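PDB 4HZI: ABC transporter ATP-binding protein, which probably binds and hydrolyses ATP as the ATPase subunit of an orphan ABC transporter involved in manganese utilization and tolerance. Local coordinates for residues I182-S187 and D193-D198; E199-L204 and E210-F215. One frame throughout, in Å; residues are numbered along the deposited sequence.

Contact 1 of 2, residues I182-S187 and D193-D198; sequences ILFLRS and DFLIMD
Leu195 meets Phe184 and Ser187 where helix 176-188 lies against strand 194-198, in the core of an ABC-type ATPase. The sequence LSSGE, which leads into this helix, resembles the ABC signature motif, and the strand and the residue after it read FLIMDE, a Walker B-like run. The axes of 182-187 and 194-198 approach to 10.0 Å and run roughly antiparallel. The forked end of Leu195 suits this place because its two methyls serve different neighbours. CG is turned away from the backbone N (chi1 173°), which sends the fork toward the helix: CD2 lies obliquely toward the Phe184 ring, 3.8 Å from Phe184 CZ, and CD1 lies 3.6 Å from Ser187 CB. Met197, two residues on and on the same side of the strand, brings its flexible thioether to the ring edge, with SD 5.1 Å from the Phe184 ring centroid on a line 82° off the normal, a Met-aromatic contact. Tyr219 of helix 206-222 also meets this ring. A small serine lets helix and strand come close at Leu195, and its buried hydroxyl is satisfied within its own helix: Ser187 OG donates to a lone pair of Phe184 O at 2.7 Å, in the carbonyl plane, with a C=O...OG angle of 124°.

Contact 2 of 2, residues E199-L204 and E210-F215; sequences EPCSSL and EDFLGF
Pro200 and Cys201 form the corners of a type I turn from Glu199 to Ser202, which overlaps a type II turn from Cys201 to Leu204, and this backbone faces helix 206-222 with the CA atoms of Cys201 and Phe212 7.9 Å apart. Proline suits the first corner, where its ring already fixes the phi angle the turn needs. Its CB approaches the outer end of the Phe212 ring obliquely, 3.8 Å from CE2. Phe212 extends to meet it because CG stands opposite the backbone N (chi1 170°), carrying the ring off the helix toward the loop. The segment runs on from the Walker B-like strand, and Ser202 to Leu204 probably begin the D-loop, as in other ABC ATPases. Lys180, on the helix after the signature-like sequence, bonds through NZ to the carbonyls of Pro200 and Ser202. Cys201 puts a compact, polarisable sulfur at the edge of the Phe212 ring, SG being 5.5 Å from the centroid and 78° off the normal. Branched apolar ends suit the buried spots beside these groups: Leu213 CD2 rests 4.1 Å from Cys201 SG, and the Leu204 side chain crosses that of Phe212 at about a right angle, its CD1 methyl 4.1 Å from Phe212 CB.

The two contacts follow each other along the chain: contact 1 closes with strand 194-198, and the loop of contact 2 begins at the very next residue before leading into helix 206-222. Their centres lie about 13 Å apart. They also touch through side chains of the two helices, since Phe184 CD1 of helix 176-188 is 3.5 Å from Phe215 CE2 of helix 206-222, and Leu185 CD2 is 3.9 Å from Phe215 CZ. Strand 194-198 is part of the six-stranded mixed sheet, and both helices and the loop pack beside it, bringing the helix after the signature-like sequence, the Walker B-like strand and the probable D-loop together, as in other ABC ATPases, within a single subunit.

Contact 1 of 2, residues I182-S187 and D193-D198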
ATOM      1  N   ILE A 182      12.698   6.953  12.243  1.00 28.06           N
ATOM      2  CA  ILE A 182      12.862   8.252  12.837  1.00 31.65           C
ATOM      3  C   ILE A 182      11.520   8.819  13.281  1.00 34.77           C
ATOM      4  O   ILE A 182      11.424   9.443  14.371  1.00 26.67           O
ATOM      5  CB  ILE A 182      13.651   9.202  11.891  1.00 31.20           C
ATOM      6  CG1 ILE A 182      15.103   8.696  11.703  1.00 30.03           C
ATOM      7  CG2 ILE A 182      13.650  10.611  12.407  1.00 31.50           C
ATOM      8  CD1 ILE A 182      15.816   8.201  12.928  1.00 36.59           C
ATOM      9  N   LEU A 183      10.475   8.583  12.480  1.00 32.79           N
ATOM     10  CA  LEU A 183       9.121   8.929  12.916  1.00 31.13           C
ATOM     11  C   LEU A 183       8.703   8.159  14.167  1.00 25.63           C
ATOM     12  O   LEU A 183       8.015   8.726  15.035  1.00 27.53           O
ATOM     13  CB  LEU A 183       8.099   8.778  11.800  1.00 28.63           C
ATOM     14  CG  LEU A 183       8.332   9.744  10.635  1.00 35.00           C
ATOM     15  CD1 LEU A 183       7.333   9.479   9.520  1.00 34.72           C
ATOM     16  CD2 LEU A 183       8.250  11.181  11.100  1.00 36.05           C
ATOM     17  N   PHE A 184       9.103   6.914  14.298  1.00 24.27           N
ATOM     18  CA  PHE A 184       8.853   6.200  15.521  1.00 26.17           C
ATOM     19  C   PHE A 184       9.546   6.898  16.726  1.00 30.29           C
ATOM     20  O   PHE A 184       8.939   7.123  17.787  1.00 27.23           O
ATOM     21  CB  PHE A 184       9.296   4.775  15.370  1.00 27.76           C
ATOM     22  CG  PHE A 184       9.074   3.915  16.589  1.00 28.72           C
ATOM     23  CD1 PHE A 184      10.028   3.822  17.592  1.00 31.68           C
ATOM     24  CD2 PHE A 184       7.902   3.192  16.746  1.00 31.06           C
ATOM     25  CE1 PHE A 184       9.833   3.015  18.702  1.00 33.42           C
ATOM     26  CE2 PHE A 184       7.696   2.391  17.851  1.00 30.50           C
ATOM     27  CZ  PHE A 184       8.648   2.311  18.847  1.00 32.41           C
ATOM     28  N   LEU A 185      10.807   7.294  16.543  1.00 30.15           N
ATOM     29  CA  LEU A 185      11.534   7.974  17.630  1.00 28.08           C
ATOM     30  C   LEU A 185      10.846   9.266  18.032  1.00 25.93           C
ATOM     31  O   LEU A 185      10.687   9.576  19.228  1.00 32.20           O
ATOM     32  CB  LEU A 185      13.007   8.217  17.245  1.00 29.55           C
ATOM     33  CG  LEU A 185      13.814   6.960  17.012  1.00 31.84           C
ATOM     34  CD1 LEU A 185      15.282   7.257  16.816  1.00 34.46           C
ATOM     35  CD2 LEU A 185      13.592   5.990  18.178  1.00 30.89           C
ATOM     36  N   ARG A 186      10.427  10.018  17.027  1.00 25.56           N
ATOM     37  CA  ARG A 186       9.680  11.236  17.234  1.00 30.85           C
ATOM     38  C   ARG A 186       8.415  11.000  18.088  1.00 34.94           C
ATOM     39  O   ARG A 186       8.063  11.836  18.965  1.00 31.45           O
ATOM     40  CB  ARG A 186       9.309  11.822  15.903  1.00 29.70           C
ATOM     41  CG  ARG A 186       8.430  13.049  16.016  1.00 30.93           C
ATOM     42  CD  ARG A 186       8.086  13.634  14.659  1.00 35.96           C
ATOM     43  NE  ARG A 186       7.208  14.784  14.801  1.00 39.63           N
ATOM     44  CZ  ARG A 186       5.912  14.741  15.131  1.00 43.72           C
ATOM     45  NH1 ARG A 186       5.293  13.584  15.339  1.00 37.67           N
ATOM     46  NH2 ARG A 186       5.227  15.876  15.274  1.00 40.19           N
ATOM     47  N   SER A 187       7.755   9.867  17.817  1.00 30.17           N
ATOM     48  CA  SER A 187       6.474   9.508  18.450  1.00 35.07           C
ATOM     49  C   SER A 187       6.661   9.192  19.943  1.00 34.35           C
ATOM     50  O   SER A 187       5.734   9.341  20.744  1.00 36.46           O
ATOM     51  CB  SER A 187       5.792   8.337  17.633  1.00 30.30           C
ATOM     52  OG  SER A 187       6.278   7.050  18.019  1.00 33.84           O
ATOM     53  N   ASP A 193       2.348   7.183  27.404  1.00 31.82           N
ATOM     54  CA  ASP A 193       1.800   5.997  28.074  1.00 31.23           C
ATOM     55  C   ASP A 193       1.631   4.871  27.069  1.00 31.01           C
ATOM     56  O   ASP A 193       1.851   3.694  27.381  1.00 30.49           O
ATOM     57  CB  ASP A 193       0.438   6.357  28.675  1.00 39.30           C
ATOM     58  CG  ASP A 193       0.537   7.345  29.854  1.00 48.37           C
ATOM     59  OD1 ASP A 193       1.606   7.405  30.485  1.00 49.71           O
ATOM     60  OD2 ASP A 193      -0.472   8.042  30.154  1.00 58.94           O
ATOM     61  N   PHE A 194       1.229   5.240  25.858  1.00 29.04           N
ATOM     62  CA  PHE A 194       1.069   4.310  24.751  1.00 29.95           C
ATOM     63  C   PHE A 194       1.279   4.950  23.369  1.00 24.69           C
ATOM     64  O   PHE A 194       1.230   6.180  23.202  1.00 26.39           O
ATOM     65  CB  PHE A 194      -0.194   3.443  24.866  1.00 32.70           C
ATOM     66  CG  PHE A 194      -1.432   3.988  24.203  1.00 30.56           C
ATOM     67  CD1 PHE A 194      -2.211   4.919  24.845  1.00 37.21           C
ATOM     68  CD2 PHE A 194      -1.845   3.502  22.993  1.00 34.34           C
ATOM     69  CE1 PHE A 194      -3.383   5.388  24.263  1.00 33.78           C
ATOM     70  CE2 PHE A 194      -3.005   3.970  22.381  1.00 28.22           C
ATOM     71  CZ  PHE A 194      -3.755   4.915  23.000  1.00 27.51           C
ATOM     72  N   LEU A 195       1.526   4.096  22.392  1.00 23.16           N
ATOM     73  CA  LEU A 195       1.846   4.508  21.044  1.00 24.62           C
ATOM     74  C   LEU A 195       0.825   3.981  20.055  1.00 24.75           C
ATOM     75  O   LEU A 195       0.451   2.803  20.057  1.00 23.83           O
ATOM     76  CB  LEU A 195       3.214   3.954  20.667  1.00 27.58           C
ATOM     77  CG  LEU A 195       3.673   4.123  19.223  1.00 38.77           C
ATOM     78  CD1 LEU A 195       3.690   5.568  18.734  1.00 38.52           C
ATOM     79  CD2 LEU A 195       5.084   3.565  19.159  1.00 42.58           C
ATOM     80  N   ILE A 196       0.379   4.854  19.176  1.00 22.64           N
ATOM     81  CA  ILE A 196      -0.434   4.414  18.052  1.00 24.32           C
ATOM     82  C   ILE A 196       0.370   4.443  16.765  1.00 24.52           C
ATOM     83  O   ILE A 196       0.903   5.481  16.392  1.00 24.45           O
ATOM     84  CB  ILE A 196      -1.665   5.319  17.851  1.00 25.05           C
ATOM     85  CG1 ILE A 196      -2.540   5.386  19.084  1.00 29.22           C
ATOM     86  CG2 ILE A 196      -2.449   4.808  16.655  1.00 27.01           C
ATOM     87  CD1 ILE A 196      -3.701   6.392  18.961  1.00 31.45           C
ATOM     88  N   MET A 197       0.504   3.300  16.097  1.00 24.43           N
ATOM     89  CA  MET A 197       1.166   3.246  14.810  1.00 23.23           C
ATOM     90  C   MET A 197       0.114   3.001  13.718  1.00 25.50           C
ATOM     91  O   MET A 197      -0.413   1.909  13.556  1.00 23.37           O
ATOM     92  CB  MET A 197       2.223   2.163  14.772  1.00 25.38           C
ATOM     93  CG  MET A 197       3.402   2.530  15.660  1.00 30.20           C
ATOM     94  SD  MET A 197       4.615   1.242  15.607  1.00 34.77           S
ATOM     95  CE  MET A 197       4.060   0.365  17.059  1.00 30.53           C
ATOM     96  N   ASP A 198      -0.198   4.065  13.002  1.00 24.42           N
ATOM     97  CA  ASP A 198      -1.289   4.090  12.051  1.00 27.39           C
ATOM     98  C   ASP A 198      -0.764   3.807  10.643  1.00 25.95           C
ATOM     99  O   ASP A 198      -0.241   4.719   9.989  1.00 26.65           O
ATOM    100  CB  ASP A 198      -1.939   5.492  12.136  1.00 29.61           C
ATOM    101  CG  ASP A 198      -3.215   5.618  11.314  1.00 39.08           C
ATOM    102  OD1 ASP A 198      -3.716   4.595  10.789  1.00 35.94           O
ATOM    103  OD2 ASP A 198      -3.715   6.774  11.214  1.00 43.53           O
TER

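Contact 2 of 2, residues E199-L204 and E210-F215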
ATOM      1  N   GLU A 199      -0.812   2.545  10.212  1.00 23.69           N
ATOM      2  CA  GLU A 199      -0.389   2.147   8.865  1.00 26.06           C
ATOM      3  C   GLU A 199       1.100   2.515   8.642  1.00 27.26           C
ATOM      4  O   GLU A 199       1.434   3.133   7.629  1.00 25.43           O
ATOM      5  CB  GLU A 199      -1.255   2.883   7.831  1.00 30.01           C
ATOM      6  CG  GLU A 199      -2.710   2.440   7.871  1.00 33.14           C
ATOM      7  CD  GLU A 199      -2.938   1.142   7.112  1.00 43.16           C
ATOM      8  OE1 GLU A 199      -1.931   0.512   6.680  1.00 44.32           O
ATOM      9  OE2 GLU A 199      -4.113   0.746   6.943  1.00 36.89           O
ATOM     10  N   PRO A 200       1.970   2.221   9.627  1.00 25.11           N
ATOM     11  CA  PRO A 200       3.362   2.646   9.559  1.00 30.04           C
ATOM     12  C   PRO A 200       4.125   2.044   8.379  1.00 29.87           C
ATOM     13  O   PRO A 200       5.155   2.608   8.013  1.00 34.53           O
ATOM     14  CB  PRO A 200       3.946   2.106  10.854  1.00 28.81           C
ATOM     15  CG  PRO A 200       3.156   0.878  11.107  1.00 29.25           C
ATOM     16  CD  PRO A 200       1.751   1.305  10.753  1.00 29.11           C
ATOM     17  N   CYS A 201       3.634   0.961   7.757  1.00 22.70           N
ATOM     18  CA  CYS A 201       4.348   0.409   6.588  1.00 23.81           C
ATOM     19  C   CYS A 201       3.901   1.008   5.246  1.00 27.85           C
ATOM     20  O   CYS A 201       4.307   0.527   4.181  1.00 26.96           O
ATOM     21  CB  CYS A 201       4.259  -1.091   6.537  1.00 27.37           C
ATOM     22  SG  CYS A 201       5.153  -1.850   7.921  1.00 30.54           S
ATOM     23  N   SER A 202       3.055   2.033   5.305  1.00 30.94           N
ATOM     24  CA  SER A 202       2.620   2.738   4.117  1.00 32.46           C
ATOM     25  C   SER A 202       3.844   3.229   3.323  1.00 31.62           C
ATOM     26  O   SER A 202       4.837   3.724   3.925  1.00 30.12           O
ATOM     27  CB  SER A 202       1.689   3.909   4.486  1.00 32.65           C
ATOM     28  OG  SER A 202       2.358   4.918   5.251  1.00 33.04           O
ATOM     29  N   SER A 203       3.777   3.012   2.005  1.00 34.10           N
ATOM     30  CA  SER A 203       4.814   3.393   1.061  1.00 36.82           C
ATOM     31  C   SER A 203       6.045   2.534   1.145  1.00 33.69           C
ATOM     32  O   SER A 203       7.047   2.863   0.491  1.00 36.03           O
ATOM     33  CB  SER A 203       5.271   4.848   1.259  1.00 38.63           C
ATOM     34  OG  SER A 203       4.158   5.692   1.345  1.00 46.61           O
ATOM     35  N   LEU A 204       6.041   1.480   1.971  1.00 27.40           N
ATOM     36  CA  LEU A 204       7.236   0.656   2.080  1.00 26.18           C
ATOM     37  C   LEU A 204       7.091  -0.570   1.212  1.00 29.19           C
ATOM     38  O   LEU A 204       6.119  -1.313   1.319  1.00 26.96           O
ATOM     39  CB  LEU A 204       7.490   0.256   3.523  1.00 25.92           C
ATOM     40  CG  LEU A 204       7.632   1.404   4.504  1.00 26.16           C
ATOM     41  CD1 LEU A 204       8.106   0.804   5.790  1.00 28.23           C
ATOM     42  CD2 LEU A 204       8.625   2.437   4.006  1.00 27.99           C
ATOM     43  N   GLU A 210      10.833  -4.695   5.857  1.00 26.09           N
ATOM     44  CA  GLU A 210      11.724  -5.507   6.682  1.00 30.10           C
ATOM     45  C   GLU A 210      12.677  -4.697   7.508  1.00 28.56           C
ATOM     46  O   GLU A 210      12.923  -5.035   8.673  1.00 31.41           O
ATOM     47  CB  GLU A 210      12.492  -6.501   5.853  1.00 38.04           C
ATOM     48  CG  GLU A 210      11.767  -7.804   5.749  1.00 48.36           C
ATOM     49  CD  GLU A 210      11.459  -8.390   7.122  1.00 46.02           C
ATOM     50  OE1 GLU A 210      12.376  -8.875   7.799  1.00 47.78           O
ATOM     51  OE2 GLU A 210      10.290  -8.360   7.510  1.00 44.65           O
ATOM     52  N   ASP A 211      13.229  -3.664   6.918  1.00 27.68           N
ATOM     53  CA  ASP A 211      14.136  -2.772   7.621  1.00 30.07           C
ATOM     54  C   ASP A 211      13.461  -2.104   8.832  1.00 30.91           C
ATOM     55  O   ASP A 211      13.991  -2.093   9.962  1.00 31.07           O
ATOM     56  CB  ASP A 211      14.612  -1.700   6.672  1.00 30.15           C
ATOM     57  CG  ASP A 211      15.760  -0.861   7.241  1.00 32.99           C
ATOM     58  OD1 ASP A 211      16.478  -1.322   8.163  1.00 39.64           O
ATOM     59  OD2 ASP A 211      15.893   0.290   6.816  1.00 33.89           O
ATOM     60  N   PHE A 212      12.279  -1.546   8.594  1.00 26.17           N
ATOM     61  CA  PHE A 212      11.566  -0.880   9.654  1.00 26.19           C
ATOM     62  C   PHE A 212      11.067  -1.866  10.733  1.00 26.32           C
ATOM     63  O   PHE A 212      11.167  -1.593  11.934  1.00 25.92           O
ATOM     64  CB  PHE A 212      10.362  -0.075   9.076  1.00 27.52           C
ATOM     65  CG  PHE A 212       9.437   0.433  10.147  1.00 25.76           C
ATOM     66  CD1 PHE A 212       9.886   1.362  11.079  1.00 27.46           C
ATOM     67  CD2 PHE A 212       8.150  -0.081  10.278  1.00 24.45           C
ATOM     68  CE1 PHE A 212       9.062   1.828  12.079  1.00 31.03           C
ATOM     69  CE2 PHE A 212       7.339   0.377  11.285  1.00 29.34           C
ATOM     70  CZ  PHE A 212       7.791   1.306  12.192  1.00 31.90           C
ATOM     71  N   LEU A 213      10.501  -2.987  10.328  1.00 25.66           N
ATOM     72  CA  LEU A 213       9.997  -3.961  11.262  1.00 27.85           C
ATOM     73  C   LEU A 213      11.130  -4.544  12.109  1.00 30.54           C
ATOM     74  O   LEU A 213      10.922  -4.878  13.281  1.00 30.61           O
ATOM     75  CB  LEU A 213       9.238  -5.052  10.548  1.00 29.31           C
ATOM     76  CG  LEU A 213       7.844  -4.609  10.003  1.00 31.89           C
ATOM     77  CD1 LEU A 213       7.064  -5.799   9.473  1.00 34.50           C
ATOM     78  CD2 LEU A 213       7.009  -3.834  11.012  1.00 31.46           C
ATOM     79  N   GLY A 214      12.317  -4.660  11.513  1.00 30.00           N
ATOM     80  CA  GLY A 214      13.510  -5.078  12.238  1.00 30.75           C
ATOM     81  C   GLY A 214      13.836  -4.121  13.362  1.00 27.49           C
ATOM     82  O   GLY A 214      14.127  -4.557  14.485  1.00 34.77           O
ATOM     83  N   PHE A 215      13.772  -2.830  13.066  1.00 30.47           N
ATOM     84  CA  PHE A 215      13.974  -1.809  14.036  1.00 33.22           C
ATOM     85  C   PHE A 215      12.935  -1.903  15.143  1.00 34.80           C
ATOM     86  O   PHE A 215      13.291  -1.758  16.311  1.00 28.94           O
ATOM     87  CB  PHE A 215      13.960  -0.453  13.378  1.00 30.38           C
ATOM     88  CG  PHE A 215      13.728   0.679  14.320  1.00 38.22           C
ATOM     89  CD1 PHE A 215      14.793   1.320  14.931  1.00 37.76           C
ATOM     90  CD2 PHE A 215      12.453   1.115  14.583  1.00 34.13           C
ATOM     91  CE1 PHE A 215      14.570   2.362  15.802  1.00 39.67           C
ATOM     92  CE2 PHE A 215      12.225   2.152  15.440  1.00 39.08           C
ATOM     93  CZ  PHE A 215      13.285   2.788  16.047  1.00 38.51           C
TER